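Local structure of mevalonate diphosphate decarboxylase (Legionella pneumophila, 3LTO) at residues D175-V180 / L290-D295; K51-E56 / R75-L80; S30-T35 / W158-G163. The protein probably catalyses the ATP-dependent decarboxylation of mevalonate diphosphate, a step of isoprenoid biosynthesis. All blocks are in the same frame, centred on the assembly; numbering follows the deposited sequence.

Interaction 1 of 3, residues D175-V180 / L290-D295; sequences DLLHQV and LLYRSD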
loop_
_atom_site.group_PDB
_atom_site.type_symbol
_atom_site.label_atom_id
_atom_site.label_comp_id
_atom_site.label_asym_id
_atom_site.label_seq_id
_atom_site.Cartn_x
_atom_site.Cartn_y
_atom_site.Cartn_z
ATOM N N ASP A 175 12.494 9.960 22.648
ATOM C CA ASP A 175 12.396 10.915 23.737
ATOM C C ASP A 175 13.086 12.215 23.336
ATOM O O ASP A 175 14.014 12.667 24.000
ATOM C CB ASP A 175 13.051 10.365 25.010
ATOM C CG ASP A 175 12.348 9.131 25.548
ATOM O OD1 ASP A 175 11.101 9.158 25.668
ATOM O OD2 ASP A 175 13.037 8.137 25.864
ATOM N N LEU A 176 12.643 12.808 22.236
ATOM C CA LEU A 176 13.224 14.061 21.782
ATOM C C LEU A 176 12.560 15.203 22.532
ATOM O O LEU A 176 11.440 15.063 23.015
ATOM C CB LEU A 176 12.978 14.250 20.287
ATOM C CG LEU A 176 13.524 13.182 19.343
ATOM C CD1 LEU A 176 13.022 13.466 17.929
ATOM C CD2 LEU A 176 15.055 13.163 19.400
ATOM N N LEU A 177 13.255 16.326 22.656
ATOM C CA LEU A 177 12.659 17.486 23.306
ATOM C C LEU A 177 12.049 18.282 22.159
ATOM O O LEU A 177 12.739 18.620 21.202
ATOM C CB LEU A 177 13.715 18.328 24.026
ATOM C CG LEU A 177 13.192 19.655 24.595
ATOM C CD1 LEU A 177 12.081 19.389 25.614
ATOM C CD2 LEU A 177 14.342 20.429 25.240
ATOM N N HIS A 178 10.755 18.571 22.249
ATOM C CA HIS A 178 10.058 19.309 21.194
ATOM C C HIS A 178 9.587 20.691 21.636
ATOM O O HIS A 178 8.796 20.815 22.572
ATOM C CB HIS A 178 8.862 18.480 20.698
ATOM C CG HIS A 178 7.883 19.246 19.856
ATOM N ND1 HIS A 178 8.243 19.917 18.708
ATOM C CD2 HIS A 178 6.541 19.401 19.973
ATOM C CE1 HIS A 178 7.167 20.447 18.152
ATOM N NE2 HIS A 178 6.122 20.147 18.901
ATOM N N GLN A 179 10.080 21.726 20.958
ATOM C CA GLN A 179 9.696 23.105 21.255
ATOM C C GLN A 179 9.142 23.772 19.999
ATOM O O GLN A 179 9.585 23.490 18.883
ATOM C CB GLN A 179 10.892 23.916 21.760
ATOM C CG GLN A 179 11.569 23.344 22.986
ATOM C CD GLN A 179 12.752 24.185 23.438
ATOM O OE1 GLN A 179 13.527 24.681 22.619
ATOM N NE2 GLN A 179 12.902 24.339 24.748
ATOM N N VAL A 180 8.177 24.666 20.197
ATOM C CA VAL A 180 7.554 25.384 19.095
ATOM C C VAL A 180 7.652 26.895 19.277
ATOM O O VAL A 180 7.196 27.446 20.283
ATOM C CB VAL A 180 6.060 25.022 18.962
ATOM C CG1 VAL A 180 5.496 25.624 17.685
ATOM C CG2 VAL A 180 5.884 23.513 18.977
ATOM N N LEU A 290 11.200 22.988 16.779
ATOM C CA LEU A 290 12.539 22.598 17.159
ATOM C C LEU A 290 12.467 21.192 17.748
ATOM O O LEU A 290 11.531 20.863 18.474
ATOM C CB LEU A 290 13.103 23.553 18.213
ATOM C CG LEU A 290 13.209 25.050 17.912
ATOM C CD1 LEU A 290 13.993 25.717 19.040
ATOM C CD2 LEU A 290 13.920 25.273 16.570
ATOM N N LEU A 291 13.458 20.370 17.418
ATOM C CA LEU A 291 13.556 19.008 17.926
ATOM C C LEU A 291 14.982 18.824 18.412
ATOM O O LEU A 291 15.938 19.052 17.664
ATOM C CB LEU A 291 13.232 17.988 16.830
ATOM C CG LEU A 291 11.752 17.882 16.462
ATOM C CD1 LEU A 291 11.578 16.936 15.285
ATOM C CD2 LEU A 291 10.965 17.386 17.671
ATOM N N TYR A 292 15.116 18.431 19.675
ATOM C CA TYR A 292 16.417 18.227 20.306
ATOM C C TYR A 292 16.525 16.796 20.790
ATOM O O TYR A 292 15.518 16.169 21.110
ATOM C CB TYR A 292 16.567 19.135 21.530
ATOM C CG TYR A 292 16.770 20.605 21.255
ATOM C CD1 TYR A 292 18.032 21.108 20.953
ATOM C CD2 TYR A 292 15.707 21.501 21.345
ATOM C CE1 TYR A 292 18.232 22.468 20.751
ATOM C CE2 TYR A 292 15.896 22.867 21.148
ATOM C CZ TYR A 292 17.160 23.342 20.853
ATOM O OH TYR A 292 17.357 24.690 20.669
ATOM N N ARG A 293 17.752 16.289 20.850
ATOM C CA ARG A 293 17.997 14.943 21.346
ATOM C C ARG A 293 17.801 14.966 22.862
ATOM O O ARG A 293 17.912 16.017 23.489
ATOM C CB ARG A 293 19.433 14.514 21.040
ATOM C CG ARG A 293 19.714 14.222 19.585
ATOM C CD ARG A 293 21.111 13.648 19.400
ATOM N NE ARG A 293 22.063 14.665 18.971
ATOM C CZ ARG A 293 22.701 15.493 19.784
ATOM N NH1 ARG A 293 22.505 15.423 21.087
ATOM N NH2 ARG A 293 23.511 16.413 19.285
ATOM N N SER A 294 17.515 13.808 23.450
ATOM C CA SER A 294 17.320 13.723 24.893
ATOM C C SER A 294 18.572 14.195 25.624
ATOM O O SER A 294 18.490 14.651 26.758
ATOM C CB SER A 294 17.000 12.289 25.308
ATOM O OG SER A 294 18.075 11.427 24.983
ATOM N N ASP A 295 19.728 14.098 24.974
ATOM C CA ASP A 295 20.982 14.540 25.590
ATOM C C ASP A 295 21.310 16.008 25.295
ATOM O O ASP A 295 22.398 16.479 25.616
ATOM C CB ASP A 295 22.155 13.671 25.123
ATOM C CG ASP A 295 22.548 13.945 23.685
ATOM O OD1 ASP A 295 21.760 13.623 22.780
ATOM O OD2 ASP A 295 23.646 14.493 23.458
HETATM O O HOH W 1 15.863 25.848 22.283
#

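Interaction 2 of 3, residues K51-E56 / R75-L80; sequences KKDIWE and RFIDHL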
loop_
_atom_site.group_PDB
_atom_site.type_symbol
_atom_site.label_atom_id
_atom_site.label_comp_id
_atom_site.label_asym_id
_atom_site.label_seq_id
_atom_site.Cartn_x
_atom_site.Cartn_y
_atom_site.Cartn_z
ATOM N N LYS A 51 -30.712 10.677 13.819
ATOM C CA LYS A 51 -29.825 9.962 12.911
ATOM C C LYS A 51 -28.645 10.836 12.504
ATOM O O LYS A 51 -27.676 10.352 11.924
ATOM C CB LYS A 51 -30.582 9.537 11.648
ATOM C CG LYS A 51 -31.363 8.226 11.760
ATOM C CD LYS A 51 -32.524 8.339 12.724
ATOM C CE LYS A 51 -33.369 7.072 12.734
ATOM N NZ LYS A 51 -34.503 7.196 13.700
ATOM N N LYS A 52 -28.728 12.124 12.810
ATOM C CA LYS A 52 -27.674 13.053 12.438
ATOM C C LYS A 52 -26.708 13.429 13.557
ATOM O O LYS A 52 -27.104 13.671 14.694
ATOM C CB LYS A 52 -28.300 14.315 11.845
ATOM C CG LYS A 52 -29.053 14.064 10.546
ATOM C CD LYS A 52 -28.115 13.591 9.446
ATOM C CE LYS A 52 -28.826 13.539 8.104
ATOM N NZ LYS A 52 -27.909 13.119 7.010
ATOM N N ASP A 53 -25.429 13.478 13.211
ATOM C CA ASP A 53 -24.389 13.825 14.165
ATOM C C ASP A 53 -24.326 15.328 14.402
ATOM O O ASP A 53 -24.753 16.125 13.565
ATOM C CB ASP A 53 -23.035 13.349 13.652
ATOM C CG ASP A 53 -23.057 11.895 13.233
ATOM O OD1 ASP A 53 -23.561 11.063 14.014
ATOM O OD2 ASP A 53 -22.566 11.589 12.126
ATOM N N ILE A 54 -23.795 15.709 15.558
ATOM C CA ILE A 54 -23.632 17.114 15.896
ATOM C C ILE A 54 -22.224 17.269 16.435
ATOM O O ILE A 54 -21.779 16.458 17.249
ATOM C CB ILE A 54 -24.630 17.570 16.977
ATOM C CG1 ILE A 54 -26.062 17.501 16.435
ATOM C CG2 ILE A 54 -24.292 18.970 17.433
ATOM C CD1 ILE A 54 -27.104 17.933 17.441
ATOM N N TRP A 55 -21.524 18.300 15.975
ATOM C CA TRP A 55 -20.159 18.558 16.419
ATOM C C TRP A 55 -20.086 19.772 17.337
ATOM O O TRP A 55 -20.452 20.886 16.950
ATOM C CB TRP A 55 -19.238 18.775 15.220
ATOM C CG TRP A 55 -17.816 19.030 15.622
ATOM C CD1 TRP A 55 -17.034 18.231 16.400
ATOM C CD2 TRP A 55 -17.005 20.152 15.255
ATOM N NE1 TRP A 55 -15.784 18.783 16.541
ATOM C CE2 TRP A 55 -15.736 19.961 15.847
ATOM C CE3 TRP A 55 -17.224 21.301 14.484
ATOM C CZ2 TRP A 55 -14.690 20.873 15.693
ATOM C CZ3 TRP A 55 -16.178 22.211 14.331
ATOM C CH2 TRP A 55 -14.929 21.987 14.934
ATOM N N GLU A 56 -19.608 19.548 18.557
ATOM C CA GLU A 56 -19.480 20.619 19.528
ATOM C C GLU A 56 -18.086 20.612 20.113
ATOM O O GLU A 56 -17.833 19.967 21.127
ATOM C CB GLU A 56 -20.515 20.453 20.636
ATOM C CG GLU A 56 -20.391 21.452 21.773
ATOM C CD GLU A 56 -21.365 21.148 22.897
ATOM O OE1 GLU A 56 -21.579 19.948 23.163
ATOM O OE2 GLU A 56 -21.905 22.096 23.518
ATOM N N ARG A 75 -15.837 18.135 7.260
ATOM C CA ARG A 75 -14.877 17.043 7.157
ATOM C C ARG A 75 -14.951 16.100 8.351
ATOM O O ARG A 75 -14.919 14.885 8.189
ATOM C CB ARG A 75 -13.451 17.599 7.060
ATOM C CG ARG A 75 -13.186 18.489 5.859
ATOM C CD ARG A 75 -12.955 17.671 4.605
ATOM N NE ARG A 75 -11.784 16.803 4.723
ATOM C CZ ARG A 75 -11.348 16.003 3.753
ATOM N NH1 ARG A 75 -11.985 15.958 2.587
ATOM N NH2 ARG A 75 -10.277 15.246 3.945
ATOM N N PHE A 76 -15.048 16.669 9.549
ATOM C CA PHE A 76 -15.081 15.875 10.775
ATOM C C PHE A 76 -16.326 14.997 10.882
ATOM O O PHE A 76 -16.230 13.823 11.228
ATOM C CB PHE A 76 -14.969 16.799 12.000
ATOM C CG PHE A 76 -14.201 16.193 13.155
ATOM C CD1 PHE A 76 -12.916 15.684 12.963
ATOM C CD2 PHE A 76 -14.753 16.149 14.433
ATOM C CE1 PHE A 76 -12.191 15.140 14.027
ATOM C CE2 PHE A 76 -14.041 15.609 15.500
ATOM C CZ PHE A 76 -12.756 15.103 15.297
ATOM N N ILE A 77 -17.490 15.573 10.587
ATOM C CA ILE A 77 -18.738 14.833 10.639
ATOM C C ILE A 77 -18.755 13.774 9.526
ATOM O O ILE A 77 -19.094 12.610 9.770
ATOM C CB ILE A 77 -19.943 15.807 10.536
ATOM C CG1 ILE A 77 -20.095 16.550 11.873
ATOM C CG2 ILE A 77 -21.225 15.055 10.185
ATOM C CD1 ILE A 77 -21.172 17.634 11.893
ATOM N N ASP A 78 -18.371 14.159 8.313
ATOM C CA ASP A 78 -18.332 13.189 7.217
ATOM C C ASP A 78 -17.485 11.973 7.612
ATOM O O ASP A 78 -17.793 10.844 7.228
ATOM C CB ASP A 78 -17.734 13.803 5.945
ATOM C CG ASP A 78 -18.720 14.662 5.191
ATOM O OD1 ASP A 78 -19.933 14.584 5.492
ATOM O OD2 ASP A 78 -18.281 15.403 4.286
ATOM N N HIS A 79 -16.416 12.199 8.372
ATOM C CA HIS A 79 -15.566 11.087 8.772
ATOM C C HIS A 79 -16.313 10.160 9.720
ATOM O O HIS A 79 -16.122 8.946 9.678
ATOM C CB HIS A 79 -14.275 11.580 9.433
ATOM C CG HIS A 79 -13.293 10.486 9.712
ATOM N ND1 HIS A 79 -12.746 9.709 8.715
ATOM C CD2 HIS A 79 -12.785 10.016 10.875
ATOM C CE1 HIS A 79 -11.945 8.805 9.250
ATOM N NE2 HIS A 79 -11.951 8.969 10.561
ATOM N N LEU A 80 -17.165 10.721 10.574
ATOM C CA LEU A 80 -17.924 9.880 11.486
ATOM C C LEU A 80 -18.913 9.071 10.657
ATOM O O LEU A 80 -19.049 7.865 10.854
ATOM C CB LEU A 80 -18.679 10.709 12.534
ATOM C CG LEU A 80 -19.553 9.867 13.484
ATOM C CD1 LEU A 80 -18.680 8.776 14.105
ATOM C CD2 LEU A 80 -20.196 10.735 14.583
#

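Interaction 3 of 3, residues S30-T35 / W158-G163; sequences SSLSYT and WALWTG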
loop_
_atom_site.group_PDB
_atom_site.type_symbol
_atom_site.label_atom_id
_atom_site.label_comp_id
_atom_site.label_asym_id
_atom_site.label_seq_id
_atom_site.Cartn_x
_atom_site.Cartn_y
_atom_site.Cartn_z
ATOM N N SER A 30 6.410 9.209 -0.027
ATOM C CA SER A 30 6.344 8.755 1.342
ATOM C C SER A 30 6.502 9.947 2.271
ATOM O O SER A 30 6.883 11.048 1.844
ATOM C CB SER A 30 7.458 7.746 1.614
ATOM O OG SER A 30 7.316 6.604 0.792
ATOM N N SER A 31 6.202 9.717 3.543
ATOM C CA SER A 31 6.332 10.742 4.565
ATOM C C SER A 31 6.830 10.098 5.856
ATOM O O SER A 31 6.536 8.933 6.135
ATOM C CB SER A 31 4.992 11.456 4.787
ATOM O OG SER A 31 3.955 10.555 5.156
ATOM N N LEU A 32 7.607 10.856 6.625
ATOM C CA LEU A 32 8.176 10.394 7.890
ATOM C C LEU A 32 7.920 11.431 8.985
ATOM O O LEU A 32 8.251 12.610 8.819
ATOM C CB LEU A 32 9.686 10.188 7.742
ATOM C CG LEU A 32 10.442 9.822 9.017
ATOM C CD1 LEU A 32 10.288 8.344 9.297
ATOM C CD2 LEU A 32 11.900 10.161 8.855
ATOM N N SER A 33 7.351 10.997 10.107
ATOM C CA SER A 33 7.060 11.929 11.183
ATOM C C SER A 33 7.398 11.404 12.571
ATOM O O SER A 33 7.532 10.198 12.782
ATOM C CB SER A 33 5.581 12.326 11.141
ATOM O OG SER A 33 4.754 11.189 11.326
ATOM N N TYR A 34 7.543 12.333 13.510
ATOM C CA TYR A 34 7.833 11.995 14.893
ATOM C C TYR A 34 6.507 12.100 15.637
ATOM O O TYR A 34 5.772 13.071 15.455
ATOM C CB TYR A 34 8.824 12.987 15.496
ATOM C CG TYR A 34 9.220 12.637 16.917
ATOM C CD1 TYR A 34 9.853 11.429 17.204
ATOM C CD2 TYR A 34 8.940 13.500 17.976
ATOM C CE1 TYR A 34 10.193 11.086 18.508
ATOM C CE2 TYR A 34 9.277 13.162 19.286
ATOM C CZ TYR A 34 9.903 11.955 19.542
ATOM O OH TYR A 34 10.229 11.606 20.834
ATOM N N THR A 35 6.192 11.112 16.464
ATOM C CA THR A 35 4.935 11.149 17.197
ATOM C C THR A 35 5.108 11.959 18.484
ATOM O O THR A 35 5.901 11.606 19.347
ATOM C CB THR A 35 4.439 9.711 17.504
ATOM O OG1 THR A 35 4.390 8.955 16.284
ATOM C CG2 THR A 35 3.037 9.742 18.103
ATOM N N TRP A 158 8.274 6.740 15.773
ATOM C CA TRP A 158 8.420 7.230 14.401
ATOM C C TRP A 158 7.473 6.485 13.475
ATOM O O TRP A 158 7.254 5.285 13.634
ATOM C CB TRP A 158 9.850 7.040 13.887
ATOM C CG TRP A 158 10.876 7.816 14.628
ATOM C CD1 TRP A 158 11.597 7.399 15.710
ATOM C CD2 TRP A 158 11.272 9.170 14.375
ATOM N NE1 TRP A 158 12.418 8.417 16.149
ATOM C CE2 TRP A 158 12.237 9.512 15.348
ATOM C CE3 TRP A 158 10.903 10.128 13.423
ATOM C CZ2 TRP A 158 12.837 10.776 15.397
ATOM C CZ3 TRP A 158 11.497 11.384 13.472
ATOM C CH2 TRP A 158 12.455 11.696 14.453
ATOM N N ALA A 159 6.918 7.194 12.496
ATOM C CA ALA A 159 5.997 6.580 11.546
ATOM C C ALA A 159 6.419 6.834 10.111
ATOM O O ALA A 159 6.716 7.962 9.737
ATOM C CB ALA A 159 4.587 7.109 11.766
ATOM N N LEU A 160 6.444 5.775 9.311
ATOM C CA LEU A 160 6.800 5.900 7.910
ATOM C C LEU A 160 5.599 5.470 7.094
ATOM O O LEU A 160 5.082 4.369 7.264
ATOM C CB LEU A 160 8.002 5.024 7.559
ATOM C CG LEU A 160 8.400 5.048 6.075
ATOM C CD1 LEU A 160 8.889 6.433 5.702
ATOM C CD2 LEU A 160 9.484 4.012 5.805
ATOM N N TRP A 161 5.153 6.360 6.217
ATOM C CA TRP A 161 4.003 6.115 5.361
ATOM C C TRP A 161 4.495 6.027 3.919
ATOM O O TRP A 161 5.058 6.981 3.381
ATOM C CB TRP A 161 2.998 7.263 5.549
ATOM C CG TRP A 161 1.768 7.242 4.679
ATOM C CD1 TRP A 161 1.277 6.192 3.964
ATOM C CD2 TRP A 161 0.865 8.332 4.462
ATOM N NE1 TRP A 161 0.120 6.558 3.309
ATOM C CE2 TRP A 161 -0.156 7.867 3.599
ATOM C CE3 TRP A 161 0.817 9.660 4.913
ATOM C CZ2 TRP A 161 -1.215 8.684 3.175
ATOM C CZ3 TRP A 161 -0.231 10.476 4.493
ATOM C CH2 TRP A 161 -1.235 9.982 3.632
ATOM N N THR A 162 4.311 4.862 3.312
ATOM C CA THR A 162 4.715 4.632 1.932
ATOM C C THR A 162 3.578 3.898 1.253
ATOM O O THR A 162 3.142 2.860 1.736
ATOM C CB THR A 162 5.977 3.756 1.848
ATOM O OG1 THR A 162 7.101 4.472 2.367
ATOM C CG2 THR A 162 6.254 3.369 0.407
ATOM N N GLY A 163 3.097 4.429 0.135
ATOM C CA GLY A 163 1.998 3.782 -0.556
ATOM C C GLY A 163 0.773 3.744 0.339
ATOM O O GLY A 163 0.398 4.764 0.926
#

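Interaction 1 of 3, residues D175-V180 / L290-D295
Leu177 and Gln179 face Tyr292 and Leu290 across an antiparallel strand pair of the four-stranded sheet, in which 177-182 and 288-292 are the two inner strands; 290-295 lies within the decarboxylase C-terminal domain, of the GHMP C-terminal clan. Leu177 N gives a bond of 2.7 Å to Tyr292 O, and Tyr292 N answers to Leu177 O. At the next such pair Gln179 N donates to Leu290 O, while Leu290 N meets Gln179 O at 2.7 Å in a nearly linear bond (169°). Between them His178 and Leu291 form a non-hydrogen-bonded pair, where Leu291 CA makes a C-H...O contact with Leu177 O.

Apolar contact is modest. Leu177 CB meets Tyr292 CB at 3.9 Å on the face that helix 297-308 packs against through Ala300 and Phe303. On the other face, Leu291 CD2 approaches His178 CB at 3.8 Å, and the imidazole adds a weak bond from His178 ND1 to Leu290 O, which approaches the ring at its edge.

Across the strands, the polar side-chain chemistry centres on Gln179. Its extended chain lets Gln179 OE1 reach the edge of the Tyr292 ring, 3.3 Å from Tyr292 CE2, with the amide plane almost perpendicular to the ring. One water bridges the two side chains, donating to Gln179 OE1 at 2.6 Å and accepting from Tyr292 OH at 2.5 Å.

Interaction 2 of 3, residues K51-E56 / R75-L80
Phe76 opens the contact by turning the edge of its ring toward the face of the Trp55 indole. The arrangement is an offset edge-to-face pair, with the Phe76 ring and the five-membered ring of Trp55 5.1 Å apart between centroids and their planes inclined at 61°. One side of the phenyl does the touching: Phe76 CD2 comes to 3.5 Å from Trp55 NE1 and Phe76 CE2 lies slightly farther from the same atom. The indole N-H has its polar partner elsewhere, in Ser97 OG, and Phe76 also meets Phe114 edge-to-face, which places its ring between the short strand and helix 110-129.

One residue on, Ile77 reaches the base of the same tryptophan, its CD1 lying 4.0 Å from Trp55 CB, while its other branch, Ile77 CG2, approaches Asp53 OD2 at 4.2 Å. These contacts dock helix 71-87 against strand 54-55 within a left-handed beta-alpha-beta crossover, as in the S5-like fold of this N-terminal domain; its second strand, 93-99, runs parallel to the first and supplies Ile95, which touches Trp55, Phe76 and Leu80.

Leu80, a turn beyond Phe76, brings a methyl against the carboxylate of Asp53. Its chi1 (177°) sets CG anti to the backbone N, and from there Leu80 CD2 lies 3.4 Å from Asp53 CG, the two side chains crossing obliquely. Asp53 OD1 is meanwhile engaged by Phe93 N and by a salt bridge to Lys84 NZ.

Interaction 3 of 3, residues S30-T35 / W158-G163
Tyr34 lies over the indole of Trp158 and can be followed outward. Its CB stands over the six-membered ring of Trp158 in a CH-pi contact, 4.1 Å from the centroid and 3.7 Å from Trp158 CZ3. CG is anti to the backbone N (chi1 -177°), and the ring beginning there is inclined at 55° to the indole, its edge toward the indole face. Tyr34 CD1 comes closest, 3.5 Å from Trp158 CZ2, and is displaced toward the indole rim; Tyr34 CE1 is farther out, 4.1 Å from Trp158 CE2. At the tip, Tyr34 OH bonds to Leu176 N.

The backbones form an antiparallel ladder in the mixed sheet of the S5-like N-terminal domain. Ser31 and Trp161 exchange two hydrogen bonds, that from Trp161 N to Ser31 O being almost straight at 176°, and Ser33 and Ala159 exchange two more. At the end of the pair Thr162 OG1 donates to Ser30 OG at 2.7 Å, and Ser30 OG is also bonded to Gly310 O of the second subunit. On the Ser31 side of the sheet, Ser31 OG lies 3.3 Å from Trp161 CE3 and is bonded to Arg152 NE, about 4 Å from a bound sulfate.

Here strand 31-47 runs between 2-12 and 158-162, with 165-168 beyond the latter, and elsewhere it also pairs with 93-99; helix 208-224 lies against the Leu32 face through Leu219 and Phe223.

In the fold
Interaction 3 is the buried one, about 11 Å from the chain centre; interactions 1 and 2 are partly buried and lie on opposite sides of that centre, about 36 Å apart between their own centres. Interactions 1 and 3 both pair antiparallel strands, but in different sheets, and they touch where Leu176 CD1 packs on Trp158 CZ2. Interaction 2 shares the larger sheet with interaction 3, since strand 93-99 pairs with both 31-47 and 54-55, yet it joins helix to strand through side chains alone. Water enters the polar chemistry of interaction 1, whereas interaction 3 also reaches the second subunit.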